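Local coordinates for protein LbaCas13a H328A (C2c2) (Lachnospiraceae bacterium NK4A179, PDB 5WLH) that binds pre-crRNA and, as an A-cleaving CRISPR-Cas13a nuclease, probably uses the bound guide to recognise and cut RNA, at residues A[512-517]-A[525-530]; A[504-509]-A[600-605]. All coordinates share one frame; numbering follows the deposited sequence.

Both contacts are buried, though interaction 2 includes the partly exposed Arg603, and both share helix 486-517, which interaction 1 uses near its C-terminal end and interaction 2 about two turns earlier. In interaction 1 the chain folds back on the helix it has just left. Interaction 2 joins that helix to the end of helix 588-602, about 90 residues on. Neither has a hydrogen bond across it: in 512-517/525-530 an aromatic ring meets a serine methylene and a leucine, whereas in 504-509/600-605 a valine meets aliphatic carbons. Their centres lie about 12 Å apart, and a salt bridge joins them, Asp526 OD2 to Arg603 NH1 at 2.8 Å.

Interaction 1: residues A[512-517]-A[525-530]; sequences HLSSQT and SDFLLL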
loop_
_atom_site.group_PDB
_atom_site.type_symbol
_atom_site.label_atom_id
_atom_site.label_comp_id
_atom_site.label_asym_id
_atom_site.label_seq_id
_atom_site.Cartn_x
_atom_site.Cartn_y
_atom_site.Cartn_z
ATOM N N HIS A 512 -13.312 -19.129 2.335
ATOM C CA HIS A 512 -14.768 -19.147 2.336
ATOM C C HIS A 512 -15.304 -20.501 1.892
ATOM O O HIS A 512 -16.212 -21.050 2.523
ATOM C CB HIS A 512 -15.313 -18.019 1.472
ATOM C CG HIS A 512 -14.933 -16.671 1.991
ATOM N ND1 HIS A 512 -14.872 -15.548 1.197
ATOM C CD2 HIS A 512 -14.568 -16.279 3.231
ATOM C CE1 HIS A 512 -14.491 -14.516 1.930
ATOM N NE2 HIS A 512 -14.298 -14.935 3.169
ATOM N N LEU A 513 -14.757 -21.058 0.814
ATOM C CA LEU A 513 -15.229 -22.370 0.375
ATOM C C LEU A 513 -14.963 -23.429 1.436
ATOM O O LEU A 513 -15.775 -24.339 1.634
ATOM C CB LEU A 513 -14.564 -22.765 -0.940
ATOM C CG LEU A 513 -14.920 -24.157 -1.501
ATOM C CD1 LEU A 513 -16.433 -24.366 -1.592
ATOM C CD2 LEU A 513 -14.288 -24.321 -2.858
ATOM N N SER A 514 -13.821 -23.343 2.114
ATOM C CA SER A 514 -13.490 -24.353 3.116
ATOM C C SER A 514 -14.345 -24.209 4.369
ATOM O O SER A 514 -14.590 -25.200 5.070
ATOM C CB SER A 514 -12.007 -24.265 3.480
ATOM O OG SER A 514 -11.784 -23.396 4.569
ATOM N N SER A 515 -14.820 -22.995 4.644
ATOM C CA SER A 515 -15.288 -22.650 5.988
ATOM C C SER A 515 -16.470 -23.509 6.425
ATOM O O SER A 515 -16.591 -23.847 7.611
ATOM C CB SER A 515 -15.647 -21.164 6.053
ATOM O OG SER A 515 -16.772 -20.870 5.258
ATOM N N GLN A 516 -17.349 -23.874 5.494
ATOM C CA GLN A 516 -18.522 -24.670 5.813
ATOM C C GLN A 516 -18.489 -26.071 5.222
ATOM O O GLN A 516 -19.411 -26.849 5.476
ATOM C CB GLN A 516 -19.787 -23.965 5.332
ATOM C CG GLN A 516 -20.156 -22.727 6.095
ATOM C CD GLN A 516 -21.549 -22.292 5.737
ATOM O OE1 GLN A 516 -22.526 -22.841 6.242
ATOM N NE2 GLN A 516 -21.654 -21.335 4.822
ATOM N N THR A 517 -17.479 -26.413 4.428
ATOM C CA THR A 517 -17.419 -27.747 3.843
ATOM C C THR A 517 -16.497 -28.690 4.593
ATOM O O THR A 517 -16.750 -29.899 4.609
ATOM C CB THR A 517 -16.963 -27.684 2.381
ATOM O OG1 THR A 517 -15.709 -26.998 2.306
ATOM C CG2 THR A 517 -17.995 -26.974 1.509
ATOM N N SER A 525 -3.880 -27.960 7.312
ATOM C CA SER A 525 -4.526 -26.667 7.509
ATOM C C SER A 525 -4.746 -25.900 6.213
ATOM O O SER A 525 -5.344 -24.823 6.246
ATOM C CB SER A 525 -3.699 -25.807 8.475
ATOM O OG SER A 525 -2.324 -25.866 8.143
ATOM N N ASP A 526 -4.280 -26.411 5.081
ATOM C CA ASP A 526 -4.437 -25.725 3.803
ATOM C C ASP A 526 -5.505 -26.470 3.010
ATOM O O ASP A 526 -5.241 -27.527 2.431
ATOM C CB ASP A 526 -3.107 -25.640 3.061
ATOM C CG ASP A 526 -3.175 -24.733 1.828
ATOM O OD1 ASP A 526 -4.291 -24.332 1.432
ATOM O OD2 ASP A 526 -2.106 -24.432 1.264
ATOM N N PHE A 527 -6.715 -25.898 2.983
ATOM C CA PHE A 527 -7.819 -26.468 2.215
ATOM C C PHE A 527 -7.418 -26.808 0.786
ATOM O O PHE A 527 -7.782 -27.871 0.261
ATOM C CB PHE A 527 -8.987 -25.480 2.203
ATOM C CG PHE A 527 -10.101 -25.882 1.289
ATOM C CD1 PHE A 527 -10.786 -27.066 1.504
ATOM C CD2 PHE A 527 -10.468 -25.082 0.223
ATOM C CE1 PHE A 527 -11.811 -27.445 0.679
ATOM C CE2 PHE A 527 -11.505 -25.459 -0.617
ATOM C CZ PHE A 527 -12.175 -26.648 -0.389
ATOM N N LEU A 528 -6.684 -25.906 0.127
ATOM C CA LEU A 528 -6.357 -26.101 -1.280
ATOM C C LEU A 528 -5.432 -27.286 -1.521
ATOM O O LEU A 528 -5.337 -27.756 -2.653
ATOM C CB LEU A 528 -5.701 -24.852 -1.852
ATOM C CG LEU A 528 -6.629 -23.646 -1.883
ATOM C CD1 LEU A 528 -5.938 -22.462 -2.618
ATOM C CD2 LEU A 528 -7.952 -24.008 -2.537
ATOM N N LEU A 529 -4.745 -27.765 -0.505
ATOM C CA LEU A 529 -3.840 -28.885 -0.696
ATOM C C LEU A 529 -4.472 -30.223 -0.341
ATOM O O LEU A 529 -3.800 -31.256 -0.457
ATOM C CB LEU A 529 -2.557 -28.664 0.109
ATOM C CG LEU A 529 -1.766 -27.450 -0.403
ATOM C CD1 LEU A 529 -0.426 -27.378 0.273
ATOM C CD2 LEU A 529 -1.631 -27.484 -1.952
ATOM N N LEU A 530 -5.743 -30.238 0.060
ATOM C CA LEU A 530 -6.418 -31.515 0.271
ATOM C C LEU A 530 -6.517 -32.266 -1.048
ATOM O O LEU A 530 -6.595 -31.667 -2.122
ATOM C CB LEU A 530 -7.809 -31.317 0.880
ATOM C CG LEU A 530 -7.881 -30.664 2.271
ATOM C CD1 LEU A 530 -9.302 -30.710 2.816
ATOM C CD2 LEU A 530 -6.892 -31.281 3.263
#
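Ser514 near the C-terminal end of helix 486-517 faces Phe527 at the start of a short 3-10 turn, their CA atoms 6.1 Å apart. The contact belongs mainly to the Phe527 ring, whose CG lies anti to the backbone N (chi1 172°) and is thereby carried out to the helix. Ser514 CB rests over one face in a CH-pi contact, 3.7 Å from the ring centroid but displaced toward the rim, where it comes within 3.3 Å of Phe527 CG. The Ser514 hydroxyl is engaged with the carbonyl of Arg511, leaving its methylene to meet the aromatic face. Leu513 approaches the ring edge instead: its side chain crosses Phe527 at about a right angle, and Leu513 CD2 lies 3.7 Å from Phe527 CE2, near the plane of the ring. Thr517 lies at the fringe, its OG1 turned back along the helix to Leu513 O (2.7 Å). In segment 525-530, Asp526 starts an Asx turn: Leu528 N donates to Asp526 OD1 at 3.1 Å, meeting it from above the carboxylate plane, while OD2 pairs with Arg603. This bent bond, with the backbone bond from Leu529 N to Asp526 O, closes the turn that carries Phe527. Ser525 and Asp526 border His1251, which closes an R-X4-H sequence of the kind found in HEPN nuclease domains. An alanine in place of the phenylalanine would probably leave Ser514 CB and the Leu513 branch without their aromatic partner and open a gap between helix and turn. Leu513 also packs on Leu592, Leu595 and Ile599 of helix 588-602, and Thr517 on Leu559 and Ile563 of helix 559-564.

Interaction 2: residues A[504-509]-A[600-605]; sequences VYVAFA and YSMRND
Val506 alone carries this contact for helix 486-517, meeting Met602 and Arg603 where helix 588-602 gives way to a turn; the nearest CA atoms, those of Val506 and Arg603, are 6.4 Å apart. One residue earlier, Tyr505 packs on helix 915-941. At Val506 the two methyls divide the work. Val506 CG1, anti to the backbone N (chi1 173°), reaches Arg603 CB at 4.0 Å, while Val506 CG2, beside that N, lies 3.7 Å from Met602 CB and 3.8 Å from Met602 CG. The valine and methionine side chains cross obliquely, and Met602 then runs on extended, its SD still 4.1 Å from Val506 CG2. Arg603 meets the valine near its backbone, through CB; its chain bends at chi3 (83°), and the guanidinium goes on to Asp526. Met602 to Asp605 form a type II turn, with Asn604 at its left-handed position, and the order Arg-Asn-Asp is consistent with the start of the R-X4-H motif of a HEPN domain; Val506 packs against the turn at that start. Past Ala507, Phe508 takes no part here and meets Phe1252 edge-to-face. Helix 901-911 closes one flank, its Val909 touching both Val506 and Met602 and its Trp906 Met602, while Tyr1127 of helix 1106-1145 packs on Arg603.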
loop_
_atom_site.group_PDB
_atom_site.type_symbol
_atom_site.label_atom_id
_atom_site.label_comp_id
_atom_site.label_asym_id
_atom_site.label_seq_id
_atom_site.Cartn_x
_atom_site.Cartn_y
_atom_site.Cartn_z
ATOM N N VAL A 504 -4.301 -12.425 -2.572
ATOM C CA VAL A 504 -5.051 -12.275 -1.334
ATOM C C VAL A 504 -6.448 -12.850 -1.505
ATOM O O VAL A 504 -6.938 -13.597 -0.652
ATOM C CB VAL A 504 -5.098 -10.785 -0.938
ATOM C CG1 VAL A 504 -6.161 -10.530 0.150
ATOM C CG2 VAL A 504 -3.706 -10.311 -0.504
ATOM N N TYR A 505 -7.089 -12.546 -2.638
ATOM C CA TYR A 505 -8.457 -13.001 -2.868
ATOM C C TYR A 505 -8.515 -14.499 -3.113
ATOM O O TYR A 505 -9.486 -15.138 -2.690
ATOM C CB TYR A 505 -9.088 -12.231 -4.029
ATOM C CG TYR A 505 -9.202 -10.782 -3.665
ATOM C CD1 TYR A 505 -9.825 -10.400 -2.480
ATOM C CD2 TYR A 505 -8.623 -9.805 -4.453
ATOM C CE1 TYR A 505 -9.909 -9.065 -2.113
ATOM C CE2 TYR A 505 -8.691 -8.479 -4.091
ATOM C CZ TYR A 505 -9.328 -8.114 -2.929
ATOM O OH TYR A 505 -9.394 -6.782 -2.575
ATOM N N VAL A 506 -7.491 -15.072 -3.766
ATOM C CA VAL A 506 -7.401 -16.534 -3.859
ATOM C C VAL A 506 -7.454 -17.153 -2.467
ATOM O O VAL A 506 -8.224 -18.088 -2.212
ATOM C CB VAL A 506 -6.132 -16.963 -4.616
ATOM C CG1 VAL A 506 -5.943 -18.510 -4.564
ATOM C CG2 VAL A 506 -6.202 -16.507 -6.046
ATOM N N ALA A 507 -6.667 -16.609 -1.531
ATOM C CA ALA A 507 -6.676 -17.116 -0.162
ATOM C C ALA A 507 -8.060 -16.992 0.473
ATOM O O ALA A 507 -8.525 -17.927 1.132
ATOM C CB ALA A 507 -5.636 -16.377 0.689
ATOM N N PHE A 508 -8.733 -15.841 0.295
ATOM C CA PHE A 508 -10.046 -15.665 0.903
ATOM C C PHE A 508 -11.083 -16.571 0.256
ATOM O O PHE A 508 -11.990 -17.064 0.935
ATOM C CB PHE A 508 -10.508 -14.206 0.816
ATOM C CG PHE A 508 -9.986 -13.347 1.943
ATOM C CD1 PHE A 508 -10.498 -13.482 3.229
ATOM C CD2 PHE A 508 -8.976 -12.422 1.722
ATOM C CE1 PHE A 508 -10.015 -12.699 4.279
ATOM C CE2 PHE A 508 -8.480 -11.631 2.771
ATOM C CZ PHE A 508 -8.997 -11.768 4.041
ATOM N N ALA A 509 -10.994 -16.765 -1.056
ATOM C CA ALA A 509 -11.943 -17.650 -1.714
ATOM C C ALA A 509 -11.799 -19.060 -1.170
ATOM O O ALA A 509 -12.800 -19.736 -0.895
ATOM C CB ALA A 509 -11.720 -17.636 -3.228
ATOM N N TYR A 600 -7.204 -23.263 -6.517
ATOM C CA TYR A 600 -5.791 -23.591 -6.403
ATOM C C TYR A 600 -5.035 -23.208 -7.668
ATOM O O TYR A 600 -3.890 -22.762 -7.596
ATOM C CB TYR A 600 -5.607 -25.083 -6.111
ATOM C CG TYR A 600 -4.153 -25.457 -6.089
ATOM C CD1 TYR A 600 -3.354 -25.116 -5.008
ATOM C CD2 TYR A 600 -3.567 -26.101 -7.175
ATOM C CE1 TYR A 600 -2.011 -25.420 -4.995
ATOM C CE2 TYR A 600 -2.234 -26.422 -7.172
ATOM C CZ TYR A 600 -1.460 -26.075 -6.086
ATOM O OH TYR A 600 -0.138 -26.381 -6.104
ATOM N N SER A 601 -5.656 -23.381 -8.837
ATOM C CA SER A 601 -4.954 -23.106 -10.081
ATOM C C SER A 601 -4.600 -21.635 -10.218
ATOM O O SER A 601 -3.714 -21.299 -11.002
ATOM C CB SER A 601 -5.775 -23.559 -11.288
ATOM O OG SER A 601 -6.894 -22.736 -11.510
ATOM N N MET A 602 -5.251 -20.765 -9.452
ATOM C CA MET A 602 -4.899 -19.358 -9.465
ATOM C C MET A 602 -3.813 -19.019 -8.453
ATOM O O MET A 602 -3.236 -17.931 -8.525
ATOM C CB MET A 602 -6.142 -18.497 -9.193
ATOM C CG MET A 602 -6.055 -17.119 -9.831
ATOM S SD MET A 602 -7.646 -16.284 -9.856
ATOM C CE MET A 602 -7.378 -15.214 -11.260
ATOM N N ARG A 603 -3.528 -19.908 -7.512
ATOM C CA ARG A 603 -2.479 -19.611 -6.543
ATOM C C ARG A 603 -1.120 -19.750 -7.203
ATOM O O ARG A 603 -0.851 -20.742 -7.890
ATOM C CB ARG A 603 -2.573 -20.527 -5.325
ATOM C CG ARG A 603 -1.766 -19.992 -4.140
ATOM C CD ARG A 603 -2.328 -20.527 -2.837
ATOM N NE ARG A 603 -1.796 -21.856 -2.607
ATOM C CZ ARG A 603 -2.108 -22.619 -1.560
ATOM N NH1 ARG A 603 -1.563 -23.816 -1.436
ATOM N NH2 ARG A 603 -2.954 -22.186 -0.643
ATOM N N ASN A 604 -0.254 -18.752 -6.992
ATOM C CA ASN A 604 1.063 -18.736 -7.625
ATOM C C ASN A 604 0.961 -18.844 -9.142
ATOM O O ASN A 604 1.878 -19.329 -9.801
ATOM C CB ASN A 604 1.957 -19.850 -7.071
ATOM C CG ASN A 604 2.332 -19.622 -5.612
ATOM O OD1 ASN A 604 1.605 -20.021 -4.706
ATOM N ND2 ASN A 604 3.476 -19.004 -5.389
ATOM N N ASP A 605 -0.157 -18.401 -9.712
ATOM C CA ASP A 605 -0.351 -18.391 -11.161
ATOM C C ASP A 605 0.212 -17.078 -11.690
ATOM O O ASP A 605 -0.409 -16.023 -11.544
ATOM C CB ASP A 605 -1.828 -18.541 -11.522
ATOM C CG ASP A 605 -2.050 -18.769 -13.018
ATOM O OD1 ASP A 605 -1.085 -19.136 -13.725
ATOM O OD2 ASP A 605 -3.196 -18.603 -13.488
#